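Thiosulfate sulfurtransferase (Pseudomonas aeruginosa, PDB 1YT8) probably transfers sulfur from thiosulfate to cyanide, as a thiosulfate sulfurtransferase built from four rhodanese-like domains. Local coordinates at residues R281-L286 / R324-D329; S319-R324 / M345-A350; H298-R303 / D359-G364. One frame throughout, in Å; residues are numbered along the deposited sequence.

In the fold
The three contacts cluster on or beside one rhodanese-like sheet, whose parallel strands run in the order 265-267, 348-352, 324-328, 283-287, 303-304. Contact 1 pairs two neighbouring inner strands, 283-287 and 324-328. Contact 2 lies about 9 Å from it, centre to centre, and shares Arg324. The two also meet where Arg281 NH2 comes within 2.8 Å of Gln348 OE1. Contact 3, a loop pair at the sheet's edge, is centred about 13 Å from contact 1, where Val328 packs on Phe360. Contacts 2 and 3 do not touch, their nearest atoms being about 7 Å apart. The sulfite pocket draws most of its residues from Cys193-Arg198, but includes Gln312 of helix 307-312.

Contact 1. Residues R281-L286 / R324-D329; sequences RTTYLL and RLVLVD
Thr283 OG1 is gripped by two nitrogens of the Arg324 guanidinium. Arg324 NE donates to Thr283 OG1 over 3.3 Å, and Arg324 NH2 adds a weak second bond. The oxygen lies at the edge of the guanidinium, in its plane; the threonine torsion (chi1 -59°) turns OG1 anti to the carbonyl carbon and CG2 towards Val326 CG2. Over one face of the same guanidinium sits Arg281 CB, 3.6 Å from Arg324 NH2. The two arginine side chains cross at about a right angle.

Beyond these side chains, along the chain, strands 283-286 and 324-328 pair in parallel as neighbouring inner strands of a rhodanese-like sheet. Arg324 N donates to Thr282 O (2.8 Å), Arg324 O accepts from Tyr284 N, and the alternation continues through Val326 to Val328 N and Leu286 O. On the face of Thr283 and Arg324, Leu285 CD1 rests against Val326 CG1 at 3.8 Å and also meets Val328 CG2. On the other, Leu286 CB packs on Leu327 CD2 (3.9 Å) and Leu286 CD1 nears Leu325 CG, branched leucines filling this buried face, while Leu325 CD1 meets the edge of the Tyr284 ring at CD2 (3.8 Å); the tyrosine hydroxyl bonds to Arg58 O.

Arg281 NH1 and Arg324 NH1 are only 3.8 Å apart, so the two cations should repel. Salt bridges from Arg281 to Glu23 and from Arg324 to Glu278 would offset that cost.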
loop_
_atom_site.group_PDB
_atom_site.type_symbol
_atom_site.label_atom_id
_atom_site.label_comp_id
_atom_site.label_asym_id
_atom_site.label_seq_id
_atom_site.Cartn_x
_atom_site.Cartn_y
_atom_site.Cartn_z
ATOM N N ARG A 281 13.302 -19.057 4.004
ATOM C CA ARG A 281 12.039 -18.481 3.546
ATOM C C ARG A 281 11.678 -17.184 4.260
ATOM O O ARG A 281 12.097 -16.938 5.391
ATOM C CB ARG A 281 10.884 -19.479 3.736
ATOM C CG ARG A 281 10.934 -20.729 2.856
ATOM C CD ARG A 281 10.900 -20.391 1.371
ATOM N NE ARG A 281 9.681 -19.694 0.958
ATOM C CZ ARG A 281 8.471 -20.243 0.908
ATOM N NH1 ARG A 281 8.294 -21.515 1.251
ATOM N NH2 ARG A 281 7.433 -19.521 0.499
ATOM N N THR A 282 10.895 -16.360 3.574
ATOM C CA THR A 282 10.414 -15.095 4.115
ATOM C C THR A 282 8.985 -15.354 4.588
ATOM O O THR A 282 8.153 -15.816 3.813
ATOM C CB THR A 282 10.367 -13.996 3.032
ATOM O OG1 THR A 282 11.694 -13.710 2.574
ATOM C CG2 THR A 282 9.740 -12.729 3.595
ATOM N N THR A 283 8.706 -15.061 5.853
ATOM C CA THR A 283 7.373 -15.274 6.407
ATOM C C THR A 283 6.829 -13.981 7.004
ATOM O O THR A 283 7.377 -13.463 7.973
ATOM C CB THR A 283 7.401 -16.362 7.512
ATOM O OG1 THR A 283 7.891 -17.589 6.958
ATOM C CG2 THR A 283 6.002 -16.592 8.076
ATOM N N TYR A 284 5.759 -13.462 6.411
ATOM C CA TYR A 284 5.131 -12.230 6.883
ATOM C C TYR A 284 3.960 -12.583 7.800
ATOM O O TYR A 284 3.051 -13.299 7.390
ATOM C CB TYR A 284 4.577 -11.418 5.704
ATOM C CG TYR A 284 5.580 -10.959 4.666
ATOM C CD1 TYR A 284 6.439 -9.888 4.916
ATOM C CD2 TYR A 284 5.627 -11.560 3.407
ATOM C CE1 TYR A 284 7.319 -9.421 3.932
ATOM C CE2 TYR A 284 6.501 -11.103 2.419
ATOM C CZ TYR A 284 7.341 -10.035 2.689
ATOM O OH TYR A 284 8.199 -9.589 1.717
ATOM N N LEU A 285 3.981 -12.080 9.031
ATOM C CA LEU A 285 2.897 -12.319 9.985
ATOM C C LEU A 285 2.013 -11.073 9.922
ATOM O O LEU A 285 2.413 -10.002 10.379
ATOM C CB LEU A 285 3.463 -12.496 11.396
ATOM C CG LEU A 285 2.452 -12.765 12.516
ATOM C CD1 LEU A 285 1.650 -14.031 12.203
ATOM C CD2 LEU A 285 3.195 -12.913 13.837
ATOM N N LEU A 286 0.811 -11.222 9.371
ATOM C CA LEU A 286 -0.099 -10.090 9.174
ATOM C C LEU A 286 -1.477 -10.170 9.845
ATOM O O LEU A 286 -2.167 -11.178 9.740
ATOM C CB LEU A 286 -0.291 -9.889 7.673
ATOM C CG LEU A 286 0.992 -9.973 6.840
ATOM C CD1 LEU A 286 0.633 -10.022 5.364
ATOM C CD2 LEU A 286 1.891 -8.786 7.142
ATOM N N ARG A 324 6.059 -16.215 1.965
ATOM C CA ARG A 324 5.022 -16.913 2.716
ATOM C C ARG A 324 4.255 -15.926 3.604
ATOM O O ARG A 324 4.868 -15.078 4.244
ATOM C CB ARG A 324 5.728 -17.956 3.589
ATOM C CG ARG A 324 5.007 -19.238 3.810
ATOM C CD ARG A 324 6.005 -20.383 4.024
ATOM N NE ARG A 324 7.038 -20.129 5.036
ATOM C CZ ARG A 324 7.890 -21.064 5.457
ATOM N NH1 ARG A 324 7.821 -22.288 4.951
ATOM N NH2 ARG A 324 8.806 -20.793 6.379
ATOM N N LEU A 325 2.927 -16.042 3.648
ATOM C CA LEU A 325 2.095 -15.160 4.475
ATOM C C LEU A 325 1.270 -15.925 5.518
ATOM O O LEU A 325 0.712 -16.977 5.224
ATOM C CB LEU A 325 1.125 -14.352 3.603
ATOM C CG LEU A 325 1.611 -13.134 2.813
ATOM C CD1 LEU A 325 2.737 -13.509 1.879
ATOM C CD2 LEU A 325 0.437 -12.565 2.033
ATOM N N VAL A 326 1.199 -15.390 6.733
ATOM C CA VAL A 326 0.413 -16.001 7.808
ATOM C C VAL A 326 -0.563 -14.927 8.295
ATOM O O VAL A 326 -0.146 -13.872 8.769
ATOM C CB VAL A 326 1.299 -16.454 8.981
ATOM C CG1 VAL A 326 0.430 -17.010 10.101
ATOM C CG2 VAL A 326 2.280 -17.510 8.508
ATOM N N LEU A 327 -1.860 -15.195 8.180
ATOM C CA LEU A 327 -2.858 -14.202 8.564
ATOM C C LEU A 327 -3.525 -14.407 9.917
ATOM O O LEU A 327 -3.897 -15.527 10.288
ATOM C CB LEU A 327 -3.928 -14.102 7.473
ATOM C CG LEU A 327 -3.424 -13.855 6.049
ATOM C CD1 LEU A 327 -4.609 -13.492 5.154
ATOM C CD2 LEU A 327 -2.384 -12.726 6.039
ATOM N N VAL A 328 -3.694 -13.294 10.628
ATOM C CA VAL A 328 -4.296 -13.280 11.956
ATOM C C VAL A 328 -5.623 -12.525 12.052
ATOM O O VAL A 328 -5.781 -11.447 11.486
ATOM C CB VAL A 328 -3.336 -12.618 12.983
ATOM C CG1 VAL A 328 -3.971 -12.601 14.375
ATOM C CG2 VAL A 328 -2.004 -13.355 13.005
ATOM N N ASP A 329 -6.574 -13.115 12.765
ATOM C CA ASP A 329 -7.861 -12.481 13.044
ATOM C C ASP A 329 -8.406 -13.173 14.289
ATOM O O ASP A 329 -7.856 -14.186 14.721
ATOM C CB ASP A 329 -8.850 -12.565 11.858
ATOM C CG ASP A 329 -9.612 -13.886 11.779
ATOM O OD1 ASP A 329 -9.742 -14.607 12.792
ATOM O OD2 ASP A 329 -10.121 -14.189 10.675
#

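Contact 2. Residues S319-R324 / M345-A350; sequences SVRGAR and MGWQVA
A Schellman motif ends helix 334-344 at Gly346, and Arg321, from the type II turn Val320-Ala323, grips the carbonyl of Met345 (selenomethionine in this crystal) just before that glycine. Arg321 NH2 donates to Met345 O over 2.9 Å and Arg321 NH1 over 3.1 Å. The oxygen lies in the guanidinium plane, while the two nitrogens approach from opposite faces of the carbonyl plane. A cation would be attracted to the partial negative charge of a helix C-terminus, which makes arginine apt here.

The same NH1 stands over one face of Trp347, 3.2 Å from Trp347 CE2. The guanidinium is steeply inclined to the indole, their planes 78° apart, and its cation-pi contact measures 4.7 Å from Arg321 CZ to the centroid of the five-membered ring. The bend at chi2 (58°) brings Arg321 CD over the CZ2-CH2 rim of the indole. Two carbonyls meet the indole at its edge: Val320 O is 3.3 Å from Trp347 CZ3, and Ala323 O lies near CE3. At Gly322 (phi 104°) a CB would jam against the preceding carbonyl oxygen; at Gly346 the positive phi suits glycine, and a CB would crowd Arg321 NH2.

Water 1 bridges Ala323 O, 2.7 Å away, to Gln348 N. Farther along, the Gln348 side chain lies alongside Arg324, and water 2 joins Gln348 NE2 to Arg324 NH1; Gln348 OE1 accepts from Arg281.

Trp347 packs beside the turn, touching Leu342 of helix 334-344, Thr314 of helix 314-317 and Leu325 of strand 324-328.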
loop_
_atom_site.group_PDB
_atom_site.type_symbol
_atom_site.label_atom_id
_atom_site.label_comp_id
_atom_site.label_asym_id
_atom_site.label_seq_id
_atom_site.Cartn_x
_atom_site.Cartn_y
_atom_site.Cartn_z
ATOM N N SER A 319 6.462 -7.637 -0.514
ATOM C CA SER A 319 7.230 -7.237 -1.681
ATOM C C SER A 319 8.102 -8.349 -2.251
ATOM O O SER A 319 8.584 -8.253 -3.381
ATOM C CB SER A 319 8.082 -6.015 -1.329
ATOM O OG SER A 319 7.245 -4.966 -0.860
ATOM N N VAL A 320 8.314 -9.400 -1.468
ATOM C CA VAL A 320 9.104 -10.533 -1.923
ATOM C C VAL A 320 8.143 -11.526 -2.567
ATOM O O VAL A 320 7.418 -12.239 -1.873
ATOM C CB VAL A 320 9.829 -11.226 -0.748
ATOM C CG1 VAL A 320 10.542 -12.479 -1.243
ATOM C CG2 VAL A 320 10.825 -10.261 -0.109
ATOM N N ARG A 321 8.124 -11.555 -3.896
ATOM C CA ARG A 321 7.253 -12.472 -4.620
ATOM C C ARG A 321 7.787 -13.877 -4.355
ATOM O O ARG A 321 8.983 -14.131 -4.510
ATOM C CB ARG A 321 7.285 -12.156 -6.120
ATOM C CG ARG A 321 6.295 -12.957 -6.958
ATOM C CD ARG A 321 4.850 -12.762 -6.491
ATOM N NE ARG A 321 3.911 -13.369 -7.430
ATOM C CZ ARG A 321 2.637 -13.637 -7.163
ATOM N NH1 ARG A 321 2.129 -13.358 -5.969
ATOM N NH2 ARG A 321 1.866 -14.180 -8.098
ATOM N N GLY A 322 6.905 -14.785 -3.948
ATOM C CA GLY A 322 7.337 -16.138 -3.645
ATOM C C GLY A 322 7.409 -16.365 -2.143
ATOM O O GLY A 322 7.598 -17.496 -1.687
ATOM N N ALA A 323 7.258 -15.287 -1.375
ATOM C CA ALA A 323 7.292 -15.354 0.087
ATOM C C ALA A 323 6.071 -16.076 0.643
ATOM O O ALA A 323 5.166 -16.454 -0.099
ATOM C CB ALA A 323 7.373 -13.951 0.684
ATOM N N ARG A 324 6.059 -16.215 1.965
ATOM C CA ARG A 324 5.022 -16.913 2.716
ATOM C C ARG A 324 4.255 -15.926 3.604
ATOM O O ARG A 324 4.868 -15.078 4.244
ATOM C CB ARG A 324 5.728 -17.956 3.589
ATOM C CG ARG A 324 5.007 -19.238 3.810
ATOM C CD ARG A 324 6.005 -20.383 4.024
ATOM N NE ARG A 324 7.038 -20.129 5.036
ATOM C CZ ARG A 324 7.890 -21.064 5.457
ATOM N NH1 ARG A 324 7.821 -22.288 4.951
ATOM N NH2 ARG A 324 8.806 -20.793 6.379
HETATM N N MSE A 345 -4.085 -15.349 -5.921
HETATM C CA MSE A 345 -3.116 -14.466 -6.549
HETATM C C MSE A 345 -1.741 -15.135 -6.520
HETATM O O MSE A 345 -0.710 -14.483 -6.694
HETATM C CB MSE A 345 -3.080 -13.105 -5.847
HETATM C CG MSE A 345 -4.263 -12.219 -6.214
HETATM SE SE MSE A 345 -4.051 -10.375 -5.618
HETATM C CE MSE A 345 -4.410 -10.644 -3.757
ATOM N N GLY A 346 -1.751 -16.448 -6.287
ATOM C CA GLY A 346 -0.530 -17.240 -6.281
ATOM C C GLY A 346 0.343 -17.266 -5.042
ATOM O O GLY A 346 1.442 -17.822 -5.084
ATOM N N TRP A 347 -0.121 -16.686 -3.940
ATOM C CA TRP A 347 0.684 -16.672 -2.724
ATOM C C TRP A 347 0.546 -17.932 -1.884
ATOM O O TRP A 347 -0.519 -18.556 -1.848
ATOM C CB TRP A 347 0.308 -15.484 -1.829
ATOM C CG TRP A 347 0.640 -14.144 -2.395
ATOM C CD1 TRP A 347 -0.182 -13.324 -3.117
ATOM C CD2 TRP A 347 1.902 -13.477 -2.311
ATOM N NE1 TRP A 347 0.491 -12.185 -3.488
ATOM C CE2 TRP A 347 1.775 -12.254 -3.009
ATOM C CE3 TRP A 347 3.133 -13.796 -1.716
ATOM C CZ2 TRP A 347 2.834 -11.347 -3.130
ATOM C CZ3 TRP A 347 4.186 -12.894 -1.837
ATOM C CH2 TRP A 347 4.028 -11.682 -2.540
ATOM N N GLN A 348 1.636 -18.312 -1.221
ATOM C CA GLN A 348 1.587 -19.436 -0.301
ATOM C C GLN A 348 1.109 -18.712 0.948
ATOM O O GLN A 348 1.793 -17.824 1.469
ATOM C CB GLN A 348 2.971 -20.043 -0.067
ATOM C CG GLN A 348 3.013 -20.968 1.147
ATOM C CD GLN A 348 4.271 -21.810 1.209
ATOM O OE1 GLN A 348 5.347 -21.378 0.791
ATOM N NE2 GLN A 348 4.145 -23.017 1.749
ATOM N N VAL A 349 -0.074 -19.073 1.419
ATOM C CA VAL A 349 -0.639 -18.398 2.571
ATOM C C VAL A 349 -1.306 -19.355 3.547
ATOM O O VAL A 349 -1.905 -20.361 3.155
ATOM C CB VAL A 349 -1.667 -17.335 2.105
ATOM C CG1 VAL A 349 -2.751 -17.996 1.271
ATOM C CG2 VAL A 349 -2.271 -16.613 3.307
ATOM N N ALA A 350 -1.193 -19.026 4.826
ATOM C CA ALA A 350 -1.782 -19.829 5.882
ATOM C C ALA A 350 -2.555 -18.929 6.837
ATOM O O ALA A 350 -2.270 -17.736 6.944
ATOM C CB ALA A 350 -0.685 -20.562 6.644
HETATM O O HOH W 1 4.015 -17.178 -2.470
HETATM O O HOH W 2 6.453 -24.211 3.288
#

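Contact 3. Residues H298-R303 / D359-G364; sequences HLPGSR and DFSERG
His298 and Glu362 pair through a single antiparallel bridge that joins two loops, with the type II turn Leu299-Ser302 following directly on. His298 N donates to Glu362 O over 2.7 Å, and Glu362 N returns a more bent bond to His298 O (2.9 Å, 132° at the hydrogen).

His298 gives up the most surface. Its CG sits between the backbone N and the carbonyl carbon (chi1 56°), the crowded position. Glu362 O lies over the ring centre, 3.3 Å above its plane. At the ring's edge and in its plane are three groups: Glu362 OE2, a close contact 2.9 Å from His298 CE1; Gly364 O, to which His298 NE2 makes a weak hydrogen bond; and water 3, which links NE2 to Glu362 OE2. The imidazole thus offers both a flat face and polar edge atoms, and Tyr294 stacks on it from helix 291-296.

Glu362 is next. Its CG is anti to the backbone N, and the chain extends beyond it past Pro300, the two side chains running in opposite directions. Glu362 OE1 comes within 3.1 Å of Pro300 CA. Water 4 donates to Glu362 OE2 and Ser302 O and water 5 to Glu362 OE1, tying the carboxylate to the turn, while Gly301 N gives each a weak bond. Glycine suits this third turn position, because its phi of 88° would press a CB against the preceding carbonyl oxygen.

Leu299 supplies the apolar part, backed by Val328 of the sheet. Its branch CD1 lies over the centre of the Phe360 ring, 3.7 Å from Phe360 CE1, in a CH-pi contact. Leu299 O accepts both Ser302 N and, at 2.6 Å, Ser302 OG, which lies in the carbonyl plane on a lone pair.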
loop_
_atom_site.group_PDB
_atom_site.type_symbol
_atom_site.label_atom_id
_atom_site.label_comp_id
_atom_site.label_asym_id
_atom_site.label_seq_id
_atom_site.Cartn_x
_atom_site.Cartn_y
_atom_site.Cartn_z
ATOM N N HIS A 298 -2.485 -7.107 19.799
ATOM C CA HIS A 298 -2.099 -7.920 18.650
ATOM C C HIS A 298 -0.934 -8.848 18.968
ATOM O O HIS A 298 -0.248 -8.673 19.976
ATOM C CB HIS A 298 -1.736 -7.009 17.473
ATOM C CG HIS A 298 -0.659 -6.014 17.781
ATOM N ND1 HIS A 298 0.681 -6.340 17.782
ATOM C CD2 HIS A 298 -0.725 -4.698 18.091
ATOM C CE1 HIS A 298 1.393 -5.266 18.077
ATOM N NE2 HIS A 298 0.564 -4.257 18.269
ATOM N N LEU A 299 -0.717 -9.835 18.102
ATOM C CA LEU A 299 0.364 -10.793 18.299
ATOM C C LEU A 299 1.728 -10.156 18.112
ATOM O O LEU A 299 1.935 -9.367 17.192
ATOM C CB LEU A 299 0.238 -11.971 17.328
ATOM C CG LEU A 299 -0.573 -13.187 17.776
ATOM C CD1 LEU A 299 -2.033 -12.814 17.964
ATOM C CD2 LEU A 299 -0.433 -14.280 16.735
ATOM N N PRO A 300 2.684 -10.492 18.990
ATOM C CA PRO A 300 4.024 -9.918 18.860
ATOM C C PRO A 300 4.602 -10.285 17.498
ATOM O O PRO A 300 4.472 -11.426 17.050
ATOM C CB PRO A 300 4.793 -10.574 20.004
ATOM C CG PRO A 300 3.728 -10.779 21.044
ATOM C CD PRO A 300 2.574 -11.302 20.217
ATOM N N GLY A 301 5.220 -9.314 16.835
ATOM C CA GLY A 301 5.816 -9.577 15.538
ATOM C C GLY A 301 4.880 -9.410 14.358
ATOM O O GLY A 301 5.320 -9.473 13.210
ATOM N N SER A 302 3.594 -9.198 14.624
ATOM C CA SER A 302 2.634 -9.030 13.540
ATOM C C SER A 302 2.511 -7.570 13.123
ATOM O O SER A 302 2.714 -6.659 13.927
ATOM C CB SER A 302 1.260 -9.586 13.943
ATOM O OG SER A 302 0.671 -8.844 15.000
ATOM N N ARG A 303 2.197 -7.362 11.848
ATOM C CA ARG A 303 2.035 -6.028 11.283
ATOM C C ARG A 303 0.553 -5.816 10.997
ATOM O O ARG A 303 -0.160 -6.766 10.675
ATOM C CB ARG A 303 2.836 -5.905 9.981
ATOM C CG ARG A 303 2.644 -4.581 9.245
ATOM C CD ARG A 303 3.490 -4.490 7.974
ATOM N NE ARG A 303 3.319 -3.193 7.324
ATOM C CZ ARG A 303 4.041 -2.747 6.300
ATOM N NH1 ARG A 303 5.010 -3.490 5.777
ATOM N NH2 ARG A 303 3.796 -1.544 5.802
ATOM N N ASP A 359 -3.132 -14.341 23.445
ATOM C CA ASP A 359 -2.099 -14.218 22.418
ATOM C C ASP A 359 -1.979 -12.810 21.829
ATOM O O ASP A 359 -0.950 -12.455 21.257
ATOM C CB ASP A 359 -2.352 -15.231 21.296
ATOM C CG ASP A 359 -2.288 -16.666 21.784
ATOM O OD1 ASP A 359 -1.270 -17.037 22.406
ATOM O OD2 ASP A 359 -3.249 -17.424 21.545
ATOM N N PHE A 360 -3.036 -12.015 21.966
ATOM C CA PHE A 360 -3.042 -10.642 21.467
ATOM C C PHE A 360 -2.539 -9.761 22.606
ATOM O O PHE A 360 -3.252 -8.891 23.104
ATOM C CB PHE A 360 -4.466 -10.248 21.066
ATOM C CG PHE A 360 -5.011 -11.043 19.911
ATOM C CD1 PHE A 360 -4.947 -10.544 18.613
ATOM C CD2 PHE A 360 -5.562 -12.306 20.114
ATOM C CE1 PHE A 360 -5.423 -11.291 17.536
ATOM C CE2 PHE A 360 -6.038 -13.060 19.042
ATOM C CZ PHE A 360 -5.968 -12.551 17.752
ATOM N N SER A 361 -1.292 -10.003 23.003
ATOM C CA SER A 361 -0.662 -9.299 24.113
ATOM C C SER A 361 -0.005 -7.950 23.823
ATOM O O SER A 361 -0.008 -7.066 24.680
ATOM C CB SER A 361 0.362 -10.229 24.766
ATOM O OG SER A 361 1.262 -10.752 23.800
ATOM N N GLU A 362 0.558 -7.792 22.631
ATOM C CA GLU A 362 1.231 -6.548 22.266
ATOM C C GLU A 362 0.221 -5.447 21.940
ATOM O O GLU A 362 -0.739 -5.673 21.204
ATOM C CB GLU A 362 2.160 -6.807 21.076
ATOM C CG GLU A 362 3.197 -5.731 20.832
ATOM C CD GLU A 362 4.193 -6.133 19.759
ATOM O OE1 GLU A 362 4.925 -7.123 19.972
ATOM O OE2 GLU A 362 4.239 -5.468 18.702
ATOM N N ARG A 363 0.443 -4.252 22.478
ATOM C CA ARG A 363 -0.486 -3.150 22.263
ATOM C C ARG A 363 0.132 -1.905 21.640
ATOM O O ARG A 363 1.335 -1.672 21.743
ATOM C CB ARG A 363 -1.151 -2.792 23.595
ATOM C CG ARG A 363 -1.582 -4.031 24.365
ATOM C CD ARG A 363 -2.413 -3.723 25.596
ATOM N NE ARG A 363 -2.644 -4.937 26.380
ATOM C CZ ARG A 363 -3.258 -6.025 25.923
ATOM N NH1 ARG A 363 -3.717 -6.064 24.678
ATOM N NH2 ARG A 363 -3.404 -7.085 26.707
ATOM N N GLY A 364 -0.710 -1.107 20.991
ATOM C CA GLY A 364 -0.237 0.111 20.359
ATOM C C GLY A 364 -0.013 -0.030 18.867
ATOM O O GLY A 364 -0.263 -1.085 18.280
HETATM O O HOH W 3 3.117 -2.542 18.780
HETATM O O HOH W 4 4.591 -6.327 15.911
HETATM O O HOH W 5 6.853 -7.229 18.333
#